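M157 (Murid herpesvirus 1, PDB 2NYK) probably serves as an MHC class I-like viral ligand recognised by Ly49 receptors of natural killer cells. Local coordinates at residues Y115-D119 / T120-A124. The protein carries 1 engineered substitution. Numbering follows the deposited sequence.
Sequences YHTTD and TVRVA
Val121 O is approached by two groups of Thr118: the backbone N-H donates from 2.8 Å, nearly in line with the carbonyl, and the hydroxyl OG1 stands 3.3 Å away, a possible second donor whose proton may go to another acceptor. That hydroxyl owes its place to a chi1 of 69°, which tucks OG1 in between its own N and C atoms and brings it against CB of Val121. The return bond, from Val121 N to Thr118 O at 3.5 Å, is weak and bent. The chain thus illustrates a tight beta hairpin, in which Asp119 and Thr120 turn strand 109-118 into the antiparallel strand 122-128, at one edge of the seven-stranded sheet of the MHC class I-like fold. Farther from the turn, His116 and Val123 form a hydrogen-bonded pair, the bond from Val123 N to His116 O measuring 2.9 Å at a nearly straight 174°. In the flanking non-hydrogen-bonded pairs, CD1 of Tyr115 packs 3.7 Å from Ala124 CB, and on the same face Thr117 lies alongside Arg122, its OG1 and CG2 both near the arginine CD. At the turn, Asp119 OD1 accepts a hydrogen bond from Gln95 N.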
# COMPACT_ATOMS: atom_id res chain seq x y z
N TYR A 115 -4.75 -12.55 8.75
CA TYR A 115 -4.19 -13.65 7.97
C TYR A 115 -2.85 -14.06 8.53
O TYR A 115 -2.00 -13.21 8.82
CB TYR A 115 -4.01 -13.22 6.52
CG TYR A 115 -5.28 -12.71 5.89
CD1 TYR A 115 -6.20 -13.60 5.33
CD2 TYR A 115 -5.56 -11.35 5.84
CE1 TYR A 115 -7.39 -13.14 4.74
CE2 TYR A 115 -6.75 -10.87 5.24
CZ TYR A 115 -7.66 -11.78 4.71
OH TYR A 115 -8.83 -11.35 4.11
N HIS A 116 -2.66 -15.37 8.69
CA HIS A 116 -1.39 -15.95 9.09
C HIS A 116 -0.97 -16.90 7.99
O HIS A 116 -1.81 -17.65 7.47
CB HIS A 116 -1.54 -16.74 10.40
CG HIS A 116 -1.71 -15.88 11.61
ND1 HIS A 116 -2.93 -15.36 12.00
CD2 HIS A 116 -0.81 -15.44 12.53
CE1 HIS A 116 -2.78 -14.64 13.09
NE2 HIS A 116 -1.50 -14.68 13.44
N THR A 117 0.31 -16.87 7.62
CA THR A 117 0.81 -17.74 6.55
C THR A 117 2.15 -18.34 6.94
O THR A 117 3.06 -17.63 7.39
CB THR A 117 0.97 -17.00 5.22
OG1 THR A 117 -0.28 -16.43 4.85
CG2 THR A 117 1.42 -17.96 4.12
N THR A 118 2.24 -19.66 6.76
CA THR A 118 3.48 -20.40 6.91
C THR A 118 3.68 -21.22 5.63
O THR A 118 2.81 -21.24 4.76
CB THR A 118 3.47 -21.33 8.14
OG1 THR A 118 2.55 -22.40 7.93
CG2 THR A 118 3.08 -20.57 9.41
N ASP A 119 4.82 -21.89 5.52
CA ASP A 119 5.14 -22.70 4.34
C ASP A 119 4.01 -23.66 3.95
O ASP A 119 3.62 -23.73 2.78
CB ASP A 119 6.43 -23.48 4.55
CG ASP A 119 7.65 -22.57 4.67
OD1 ASP A 119 8.65 -23.02 5.24
OD2 ASP A 119 7.60 -21.41 4.19
N THR A 120 3.47 -24.37 4.94
CA THR A 120 2.43 -25.37 4.68
C THR A 120 1.01 -25.00 5.15
O THR A 120 0.06 -25.74 4.88
CB THR A 120 2.81 -26.72 5.31
OG1 THR A 120 2.97 -26.56 6.73
CG2 THR A 120 4.10 -27.24 4.70
N VAL A 121 0.86 -23.87 5.86
CA VAL A 121 -0.44 -23.54 6.46
C VAL A 121 -0.86 -22.09 6.24
O VAL A 121 -0.07 -21.16 6.41
CB VAL A 121 -0.51 -23.88 7.97
CG1 VAL A 121 -1.90 -23.63 8.53
CG2 VAL A 121 -0.11 -25.33 8.22
N ARG A 122 -2.12 -21.91 5.86
CA ARG A 122 -2.71 -20.59 5.67
C ARG A 122 -3.98 -20.50 6.54
O ARG A 122 -4.83 -21.39 6.48
CB ARG A 122 -3.07 -20.43 4.20
CG ARG A 122 -3.04 -19.04 3.70
CD ARG A 122 -2.02 -18.92 2.59
NE ARG A 122 -2.64 -18.95 1.25
CZ ARG A 122 -3.07 -20.06 0.64
NH1 ARG A 122 -2.96 -21.25 1.24
NH2 ARG A 122 -3.60 -19.99 -0.58
N VAL A 123 -4.06 -19.45 7.36
CA VAL A 123 -5.20 -19.25 8.26
C VAL A 123 -5.78 -17.85 8.03
O VAL A 123 -5.05 -16.90 7.74
CB VAL A 123 -4.82 -19.43 9.76
CG1 VAL A 123 -6.06 -19.39 10.67
CG2 VAL A 123 -4.04 -20.71 10.00
N ALA A 124 -7.10 -17.75 8.15
CA ALA A 124 -7.80 -16.47 8.04
C ALA A 124 -8.92 -16.37 9.08
O ALA A 124 -9.81 -17.24 9.13
CB ALA A 124 -8.34 -16.30 6.63
O HOH W 1 4.49 -24.97 7.93